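Side-chain contacts in maternal effect protein oskar (Drosophila melanogaster, PDB 5A4A), which probably binds RNA through its OSK domain, which has an SGNH-hydrolase-like fold, and acts as an inducer of the germline: residues Tyr35-Arg38 with Met39-Cys43; Leu56-Ser59 with Gly60-Ile63; Gln200-Glu203 with Thr204-Tyr208. All blocks are in the same frame, centred on the assembly; numbering follows the deposited sequence.

Interaction 1: residues Tyr35-Arg38 with Met39-Cys43. With SO4 (sulfate ion), chain F.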
ATOM      1  N   TYR A  35       5.971   2.387   6.654  1.00  9.24           N
ATOM      2  CA  TYR A  35       6.222   3.247   7.802  1.00 12.24           C
ATOM      3  C   TYR A  35       5.235   3.009   8.939  1.00 11.86           C
ATOM      4  O   TYR A  35       5.625   2.983  10.109  1.00 12.24           O
ATOM      5  CB  TYR A  35       6.205   4.716   7.383  1.00 14.33           C
ATOM      6  CG  TYR A  35       6.608   5.696   8.466  1.00 10.30           C
ATOM      7  CD1 TYR A  35       7.853   5.611   9.097  1.00 12.38           C
ATOM      8  CD2 TYR A  35       5.757   6.735   8.826  1.00 11.43           C
ATOM      9  CE1 TYR A  35       8.214   6.521  10.070  1.00 11.25           C
ATOM     10  CE2 TYR A  35       6.107   7.643   9.789  1.00 10.95           C
ATOM     11  CZ  TYR A  35       7.341   7.542  10.407  1.00 13.37           C
ATOM     12  OH  TYR A  35       7.672   8.468  11.366  1.00 13.75           O
ATOM     13  N   LEU A  36       3.959   2.856   8.595  1.00 10.33           N
ATOM     14  CA  LEU A  36       2.952   2.475   9.576  1.00  9.14           C
ATOM     15  C   LEU A  36       3.400   1.237  10.336  1.00  9.31           C
ATOM     16  O   LEU A  36       3.349   1.203  11.562  1.00 11.44           O
ATOM     17  CB  LEU A  36       1.602   2.215   8.909  1.00  9.00           C
ATOM     18  CG  LEU A  36       0.501   1.836   9.906  1.00 14.38           C
ATOM     19  CD1 LEU A  36       0.313   2.975  10.869  1.00 23.45           C
ATOM     20  CD2 LEU A  36      -0.806   1.530   9.202  1.00 21.24           C
ATOM     21  N   ALA A  37       3.853   0.226   9.604  1.00 10.80           N
ATOM     22  CA  ALA A  37       4.272  -1.026  10.232  1.00 10.73           C
ATOM     23  C   ALA A  37       5.535  -0.870  11.073  1.00 11.46           C
ATOM     24  O   ALA A  37       5.673  -1.510  12.123  1.00 10.62           O
ATOM     25  CB  ALA A  37       4.454  -2.115   9.179  1.00 10.11           C
ATOM     26  N   ARG A  38       6.448  -0.013  10.623  1.00  9.81           N
ATOM     27  CA  ARG A  38       7.698   0.207  11.350  1.00 11.55           C
ATOM     28  C   ARG A  38       7.406   0.877  12.683  1.00 12.24           C
ATOM     29  O   ARG A  38       7.957   0.515  13.724  1.00 12.69           O
ATOM     30  CB  ARG A  38       8.641   1.079  10.527  1.00 10.24           C
ATOM     31  CG  ARG A  38       9.947   1.426  11.222  1.00 13.86           C
ATOM     32  CD  ARG A  38      10.765   0.185  11.520  1.00 10.46           C
ATOM     33  NE  ARG A  38      12.156   0.543  11.788  1.00 14.61           N
ATOM     34  CZ  ARG A  38      13.143  -0.334  11.919  1.00 19.03           C
ATOM     35  NH1 ARG A  38      12.885  -1.628  11.820  1.00 16.49           N
ATOM     36  NH2 ARG A  38      14.394   0.087  12.143  1.00 17.92           N
ATOM     37  N   MET A  39       6.502   1.844  12.652  1.00 10.44           N
ATOM     38  CA  MET A  39       6.218   2.632  13.846  1.00 11.13           C
ATOM     39  C   MET A  39       5.215   2.006  14.807  1.00 13.02           C
ATOM     40  O   MET A  39       5.303   2.228  16.022  1.00 14.26           O
ATOM     41  CB  MET A  39       5.751   4.034  13.449  1.00 11.10           C
ATOM     42  CG  MET A  39       6.768   4.804  12.618  1.00 12.57           C
ATOM     43  SD  MET A  39       8.374   5.003  13.411  1.00 15.12           S
ATOM     44  CE  MET A  39       7.924   6.098  14.742  1.00 13.43           C
ATOM     45  N   GLU A  40       4.263   1.240  14.276  1.00 11.95           N
ATOM     46  CA  GLU A  40       3.144   0.770  15.078  1.00 11.65           C
ATOM     47  C   GLU A  40       3.103  -0.750  15.217  1.00 13.83           C
ATOM     48  O   GLU A  40       2.480  -1.262  16.140  1.00 18.58           O
ATOM     49  CB  GLU A  40       1.821   1.257  14.474  1.00 12.20           C
ATOM     50  CG  GLU A  40       1.771   2.751  14.211  1.00 19.12           C
ATOM     51  CD  GLU A  40       1.954   3.573  15.469  1.00 22.67           C
ATOM     52  OE1 GLU A  40       1.533   3.112  16.551  1.00 21.35           O
ATOM     53  OE2 GLU A  40       2.530   4.680  15.378  1.00 19.84           O
ATOM     54  N   LEU A  41       3.770  -1.467  14.312  1.00 12.30           N
ATOM     55  CA  LEU A  41       3.617  -2.925  14.252  1.00 12.65           C
ATOM     56  C   LEU A  41       4.921  -3.720  14.396  1.00 14.21           C
ATOM     57  O   LEU A  41       4.961  -4.911  14.081  1.00 16.67           O
ATOM     58  CB  LEU A  41       2.878  -3.332  12.964  1.00 12.33           C
ATOM     59  CG  LEU A  41       1.488  -2.710  12.783  1.00 12.91           C
ATOM     60  CD1 LEU A  41       0.988  -2.908  11.353  1.00 12.01           C
ATOM     61  CD2 LEU A  41       0.493  -3.313  13.770  1.00 16.67           C
ATOM     62  N   LYS A  42       5.977  -3.054  14.861  1.00 14.27           N
ATOM     63  CA  LYS A  42       7.247  -3.709  15.204  1.00 18.64           C
ATOM     64  C   LYS A  42       7.921  -4.445  14.047  1.00 18.51           C
ATOM     65  O   LYS A  42       8.651  -5.409  14.261  1.00 17.85           O
ATOM     66  CB  LYS A  42       7.049  -4.680  16.373  1.00 17.98           C
ATOM     67  CG  LYS A  42       6.546  -4.011  17.642  1.00 26.92           C
ATOM     68  CD  LYS A  42       6.388  -5.022  18.769  1.00 32.80           C
ATOM     69  CE  LYS A  42       6.191  -4.321  20.102  1.00 44.09           C
ATOM     70  NZ  LYS A  42       5.864  -5.282  21.195  1.00 54.25           N
ATOM     71  N   CYS A  43       7.700  -3.994  12.822  1.00 14.24           N
ATOM     72  CA  CYS A  43       8.330  -4.674  11.692  1.00 13.82           C
ATOM     73  C   CYS A  43       9.823  -4.356  11.596  1.00 13.97           C
ATOM     74  O   CYS A  43      10.290  -3.355  12.136  1.00 14.95           O
ATOM     75  CB  CYS A  43       7.602  -4.388  10.367  1.00 15.49           C
ATOM     76  SG  CYS A  43       8.054  -2.861   9.511  1.00 18.65           S
TER
HETATM   77  S   SO4 F1611      16.247  -3.060  11.178  1.00 26.01           S
HETATM   78  O1  SO4 F1611      16.354  -1.935  12.095  1.00 25.56           O
HETATM   79  O2  SO4 F1611      16.651  -2.648   9.839  1.00 28.18           O
HETATM   80  O3  SO4 F1611      17.101  -4.146  11.646  1.00 28.90           O
HETATM   81  O4  SO4 F1611      14.862  -3.537  11.129  1.00 22.61           O
HETATM   82  O   HOH W   1       6.740  -0.586  16.201  1.00 18.93           O
HETATM   83  O   HOH W   2       9.787  -1.752  14.270  1.00 23.93           O
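M39 lays its CG over one face of the Y35 ring, 3.7 Å from the ring centroid and 23° off the normal, which meets the criterion for a CH-pi contact. The offset runs toward the rim, where M39 CG comes within 3.4 Å of Y35 CE1. M39 SD takes an oblique position 4.5 Å from the same centroid, a Met-aromatic contact set by chi1 -59° and chi2 -57° of the methionine. F189 also meets the Y35 ring, and R195 of helix 192-204 touches both Y35 and M39.

R38 and C43 meet where helix 31-40 ends. R38 NH1 donates to C43 O at 3.1 Å, in the carbonyl plane and on a lone pair. After K42 takes a positive phi, C43 N reaches back six residues to A37 O at 3.3 Å in a nearly straight bond, from the opposite face to L41 N. A water bridges K42 N and R38 O. C43 SG packs 3.7 Å from A37 CB.

Both terminal nitrogens of R38 also grip a sulfate: NH1 binds O4 and NH2 binds O1, each at 2.8 Å, and R44 and F45 complete the site. The ion is probably from the crystallisation liquor, yet a guanidinium steadied by a carbonyl and facing an anion is consistent with a surface able to receive phosphate.

Interaction 2: residues Leu56-Ser59 with Gly60-Ile63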
ATOM      1  N   LEU A  56       5.783  -7.817   2.272  1.00 11.22           N
ATOM      2  CA  LEU A  56       5.181  -7.314   1.042  1.00 10.45           C
ATOM      3  C   LEU A  56       5.013  -5.789   1.037  1.00 13.83           C
ATOM      4  O   LEU A  56       4.384  -5.235   0.136  1.00 13.02           O
ATOM      5  CB  LEU A  56       3.830  -8.011   0.794  1.00  9.49           C
ATOM      6  CG  LEU A  56       3.895  -9.541   0.795  1.00 12.42           C
ATOM      7  CD1 LEU A  56       2.492 -10.137   0.638  1.00 13.12           C
ATOM      8  CD2 LEU A  56       4.808 -10.056  -0.305  1.00 15.79           C
ATOM      9  N   CYS A  57       5.576  -5.112   2.034  1.00 11.61           N
ATOM     10  CA  CYS A  57       5.657  -3.652   2.020  1.00  7.89           C
ATOM     11  C   CYS A  57       7.018  -3.215   1.507  1.00  9.48           C
ATOM     12  O   CYS A  57       8.023  -3.452   2.162  1.00 13.11           O
ATOM     13  CB  CYS A  57       5.438  -3.072   3.426  1.00  7.87           C
ATOM     14  SG  CYS A  57       3.709  -3.219   3.972  1.00 11.96           S
ATOM     15  N   VAL A  58       7.041  -2.577   0.339  1.00  8.96           N
ATOM     16  CA  VAL A  58       8.290  -2.219  -0.334  1.00 12.62           C
ATOM     17  C   VAL A  58       8.267  -0.754  -0.771  1.00 13.02           C
ATOM     18  O   VAL A  58       7.306  -0.311  -1.402  1.00  9.30           O
ATOM     19  CB  VAL A  58       8.484  -3.093  -1.606  1.00 10.65           C
ATOM     20  CG1 VAL A  58       9.828  -2.782  -2.291  1.00 12.32           C
ATOM     21  CG2 VAL A  58       8.363  -4.600  -1.276  1.00  9.98           C
ATOM     22  N   SER A  59       9.322  -0.002  -0.453  1.00 10.04           N
ATOM     23  CA  SER A  59       9.432   1.363  -0.950  1.00  7.74           C
ATOM     24  C   SER A  59       9.370   1.383  -2.480  1.00 11.06           C
ATOM     25  O   SER A  59      10.079   0.629  -3.147  1.00 12.67           O
ATOM     26  CB  SER A  59      10.747   2.008  -0.490  1.00  7.94           C
ATOM     27  OG  SER A  59      10.851   3.325  -1.016  1.00 11.20           O
ATOM     28  N   GLY A  60       8.512   2.239  -3.028  1.00 11.77           N
ATOM     29  CA  GLY A  60       8.386   2.357  -4.471  1.00 11.43           C
ATOM     30  C   GLY A  60       7.562   1.272  -5.147  1.00 11.15           C
ATOM     31  O   GLY A  60       7.583   1.162  -6.378  1.00 14.00           O
ATOM     32  N   LEU A  61       6.832   0.474  -4.367  1.00  9.44           N
ATOM     33  CA  LEU A  61       6.022  -0.604  -4.944  1.00 10.35           C
ATOM     34  C   LEU A  61       4.815  -0.049  -5.702  1.00 11.61           C
ATOM     35  O   LEU A  61       3.924   0.559  -5.115  1.00 13.25           O
ATOM     36  CB  LEU A  61       5.539  -1.582  -3.863  1.00 11.57           C
ATOM     37  CG  LEU A  61       5.056  -2.956  -4.350  1.00 16.00           C
ATOM     38  CD1 LEU A  61       6.234  -3.815  -4.847  1.00 15.57           C
ATOM     39  CD2 LEU A  61       4.270  -3.681  -3.265  1.00 15.17           C
ATOM     40  N   THR A  62       4.790  -0.261  -7.011  1.00 10.25           N
ATOM     41  CA  THR A  62       3.632   0.112  -7.803  1.00  9.53           C
ATOM     42  C   THR A  62       2.673  -1.075  -7.855  1.00 11.31           C
ATOM     43  O   THR A  62       2.971  -2.159  -7.338  1.00 13.67           O
ATOM     44  CB  THR A  62       4.034   0.451  -9.240  1.00 12.19           C
ATOM     45  OG1 THR A  62       4.694  -0.687  -9.802  1.00 11.91           O
ATOM     46  CG2 THR A  62       4.991   1.662  -9.273  1.00 14.17           C
ATOM     47  N   ILE A  63       1.537  -0.875  -8.511  1.00 13.56           N
ATOM     48  CA  ILE A  63       0.590  -1.961  -8.710  1.00 12.55           C
ATOM     49  C   ILE A  63       1.267  -3.092  -9.489  1.00 11.71           C
ATOM     50  O   ILE A  63       1.176  -4.253  -9.096  1.00 14.58           O
ATOM     51  CB  ILE A  63      -0.676  -1.478  -9.434  1.00 10.55           C
ATOM     52  CG1 ILE A  63      -1.466  -0.522  -8.538  1.00 10.67           C
ATOM     53  CG2 ILE A  63      -1.563  -2.654  -9.811  1.00 13.55           C
ATOM     54  CD1 ILE A  63      -2.442   0.366  -9.307  1.00 12.75           C
TER
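L61 holds its CG opposite the backbone N (chi1 -162°), and this torsion, with chi2 near +60°, sets its CD1 on V58 CB and its CD2 near L56 O, across a type II beta turn that runs from V58 to L61. V58 CB lies 4.0 Å from L61 CB, and L61 CD1 reaches the same valine carbon, so the contact is apolar and made close to the backbone.

The turn type follows from its two middle residues. S59 combines a negative phi with a psi of 130°, and G60 has a positive phi of 79° with psi close to zero. L61 N donates to V58 O at 3.1 Å, closing the turn. A beta carbon on G60 would come only 2.6 Å from S59 O, a clash that glycine avoids.

The turn leads from strand 56-58 to helix 63-71, in a beta-alpha-beta crossover whose next strand, 80-84, lies on the far side of strand 25-29. T62 is the N-cap of that helix, its OG1 bonding G65 N, while D89 accepts from I63 N. In SGNH hydrolases the loop after the second core strand carries a conserved glycine, and G60 probably occupies the equivalent place, though no catalytic role follows from this geometry. S59 OG is hydrogen-bonded to D31 OD2 and to G182 N, so this buried polar atom is satisfied by the start of helix 31-40 and by the loop at G182.

L61 is buried against M28 of strand 25-29 and A66 of helix 63-71, filling the angle between sheet and helix. Its branches divide the work: while CD1 meets the valine, CD2 stands 3.7 Å from L56 O, back along the strand.

Interaction 3: residues Gln200-Glu203 with Thr204-Tyr208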
ATOM      1  N   GLN A 200      -6.546   2.317  13.295  1.00 15.41           N
ATOM      2  CA  GLN A 200      -7.835   2.046  13.922  1.00 13.14           C
ATOM      3  C   GLN A 200      -8.978   1.880  12.925  1.00 14.72           C
ATOM      4  O   GLN A 200      -9.871   1.066  13.140  1.00 13.43           O
ATOM      5  CB  GLN A 200      -8.152   3.100  14.978  1.00 18.64           C
ATOM      6  CG  GLN A 200      -7.154   3.057  16.141  1.00 26.73           C
ATOM      7  CD  GLN A 200      -7.109   1.688  16.812  1.00 25.53           C
ATOM      8  OE1 GLN A 200      -8.148   1.077  17.064  1.00 25.74           O
ATOM      9  NE2 GLN A 200      -5.905   1.205  17.099  1.00 20.22           N
ATOM     10  N   VAL A 201      -8.956   2.624  11.825  1.00 13.61           N
ATOM     11  CA  VAL A 201      -9.977   2.415  10.796  1.00 13.53           C
ATOM     12  C   VAL A 201      -9.877   1.003  10.215  1.00 14.49           C
ATOM     13  O   VAL A 201     -10.892   0.338   9.998  1.00 13.58           O
ATOM     14  CB  VAL A 201      -9.879   3.453   9.653  1.00 20.20           C
ATOM     15  CG1 VAL A 201     -10.758   3.042   8.471  1.00 20.32           C
ATOM     16  CG2 VAL A 201     -10.287   4.831  10.152  1.00 22.44           C
ATOM     17  N   ILE A 202      -8.652   0.552   9.961  1.00 13.14           N
ATOM     18  CA  ILE A 202      -8.432  -0.778   9.390  1.00 10.34           C
ATOM     19  C   ILE A 202      -8.867  -1.861  10.371  1.00 18.27           C
ATOM     20  O   ILE A 202      -9.609  -2.780  10.007  1.00 12.81           O
ATOM     21  CB  ILE A 202      -6.954  -0.991   8.982  1.00 11.15           C
ATOM     22  CG1 ILE A 202      -6.568  -0.020   7.859  1.00  9.54           C
ATOM     23  CG2 ILE A 202      -6.718  -2.451   8.549  1.00 10.53           C
ATOM     24  CD1 ILE A 202      -5.043   0.010   7.553  1.00  9.18           C
ATOM     25  N   GLU A 203      -8.437  -1.741  11.626  1.00 12.89           N
ATOM     26  CA  GLU A 203      -8.765  -2.771  12.613  1.00 13.06           C
ATOM     27  C   GLU A 203     -10.263  -2.859  12.866  1.00 15.75           C
ATOM     28  O   GLU A 203     -10.836  -3.950  12.908  1.00 15.63           O
ATOM     29  CB  GLU A 203      -8.041  -2.521  13.943  1.00 12.01           C
ATOM     30  CG  GLU A 203      -6.527  -2.706  13.882  1.00 11.66           C
ATOM     31  CD  GLU A 203      -5.923  -2.887  15.263  1.00 17.65           C
ATOM     32  OE1 GLU A 203      -6.697  -2.996  16.231  1.00 20.72           O
ATOM     33  OE2 GLU A 203      -4.684  -2.928  15.390  1.00 18.79           O
ATOM     34  N   THR A 204     -10.903  -1.710  13.043  1.00 12.37           N
ATOM     35  CA  THR A 204     -12.314  -1.706  13.410  1.00 13.45           C
ATOM     36  C   THR A 204     -13.184  -2.200  12.251  1.00 14.16           C
ATOM     37  O   THR A 204     -14.284  -2.704  12.465  1.00 13.91           O
ATOM     38  CB  THR A 204     -12.770  -0.323  13.888  1.00 25.12           C
ATOM     39  OG1 THR A 204     -12.540   0.645  12.858  1.00 28.74           O
ATOM     40  CG2 THR A 204     -11.987   0.078  15.126  1.00 26.33           C
ATOM     41  N   SER A 205     -12.671  -2.085  11.031  1.00 14.89           N
ATOM     42  CA  SER A 205     -13.375  -2.600   9.865  1.00 11.61           C
ATOM     43  C   SER A 205     -13.256  -4.122   9.741  1.00 15.18           C
ATOM     44  O   SER A 205     -13.955  -4.750   8.933  1.00 14.31           O
ATOM     45  CB  SER A 205     -12.824  -1.939   8.601  1.00 14.37           C
ATOM     46  OG  SER A 205     -13.029  -0.539   8.644  1.00 19.00           O
ATOM     47  N   LEU A 206     -12.371  -4.718  10.533  1.00 14.59           N
ATOM     48  CA  LEU A 206     -12.099  -6.149  10.416  1.00 12.62           C
ATOM     49  C   LEU A 206     -12.374  -6.913  11.711  1.00 14.95           C
ATOM     50  O   LEU A 206     -11.977  -8.070  11.866  1.00 13.37           O
ATOM     51  CB  LEU A 206     -10.636  -6.357   9.991  1.00 10.71           C
ATOM     52  CG  LEU A 206     -10.243  -5.847   8.602  1.00 10.14           C
ATOM     53  CD1 LEU A 206      -8.739  -6.055   8.391  1.00 11.75           C
ATOM     54  CD2 LEU A 206     -11.023  -6.567   7.506  1.00 14.74           C
ATOM     55  N   GLU A 207     -13.045  -6.265  12.650  1.00 15.51           N
ATOM     56  CA  GLU A 207     -13.195  -6.850  13.977  1.00 14.99           C
ATOM     57  C   GLU A 207     -14.026  -8.126  14.035  1.00 17.19           C
ATOM     58  O   GLU A 207     -13.678  -9.085  14.737  1.00 16.23           O
ATOM     59  CB  GLU A 207     -13.794  -5.845  14.946  1.00 13.85           C
ATOM     60  CG  GLU A 207     -13.970  -6.441  16.334  1.00 15.05           C
ATOM     61  CD  GLU A 207     -14.241  -5.407  17.394  1.00 18.80           C
ATOM     62  OE1 GLU A 207     -14.397  -4.220  17.036  1.00 22.71           O
ATOM     63  OE2 GLU A 207     -14.290  -5.782  18.587  1.00 21.16           O
ATOM     64  N   TYR A 208     -15.147  -8.120  13.327  1.00 13.62           N
ATOM     65  CA  TYR A 208     -16.100  -9.216  13.432  1.00 13.72           C
ATOM     66  C   TYR A 208     -16.144 -10.053  12.157  1.00 21.52           C
ATOM     67  O   TYR A 208     -16.739 -11.132  12.155  1.00 25.09           O
ATOM     68  CB  TYR A 208     -17.490  -8.671  13.750  1.00 18.21           C
ATOM     69  CG  TYR A 208     -17.567  -7.923  15.068  1.00 15.09           C
ATOM     70  CD1 TYR A 208     -17.593  -8.609  16.275  1.00 18.07           C
ATOM     71  CD2 TYR A 208     -17.618  -6.537  15.102  1.00 18.96           C
ATOM     72  CE1 TYR A 208     -17.656  -7.939  17.474  1.00 18.22           C
ATOM     73  CE2 TYR A 208     -17.678  -5.852  16.306  1.00 15.97           C
ATOM     74  CZ  TYR A 208     -17.704  -6.565  17.485  1.00 19.14           C
ATOM     75  OH  TYR A 208     -17.779  -5.906  18.686  1.00 29.62           O
TER
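This is a local contact at a helix C terminus, in which two hydroxyl side chains fold back onto carbonyls one turn earlier; it closes helix 192-204 near the end of the chain, at the surface of the domain. T204 OG1 donates to Q200 O at 2.7 Å, beside the helical bond from T204 N to Q200 O at 3.0 Å, so one oxygen takes two donors. T204 OG1 gets there by standing between its own N and carbonyl carbon (chi1 58°).

S205 repeats the pattern on V201 O: S205 OG donates at 2.7 Å and S205 N at 3.2 Å, from opposite faces of the carbonyl plane. With an alanine here, V201 O would probably keep just the longer amide bond and lose its hydroxyl donor on the other face.

Beyond S205 the helical spacing tightens: L206 N bonds E203 O at 2.9 Å, three residues back. L206 lies alongside I202, its CD1 4.1 Å from I202 CG2, and both touch I82 of strand 80-84. At the last turn of the helix, then, the hydroxyls give Q200 O and V201 O a second donor each, while the aliphatic pair packs that end on the sheet.

How the interactions relate
The three contacts follow one another along the chain without nesting or crossing, and each closes a short turn instead of a long loop. Interaction 1 ends helix 31-40, the helix that follows strand 25-29. Interaction 2 then turns the chain from strand 56-58 toward helix 63-71, and its S59 reaches back to D31 at the start of the helix that interaction 1 ends. Interaction 3 finishes helix 192-204, whose R195 forms a salt bridge with E40, so interactions 1 and 3 belong to packed neighbouring helices. Their centres are 17 Å apart; those of interactions 2 and 3 are 23 Å apart. Nowhere do the three touch directly.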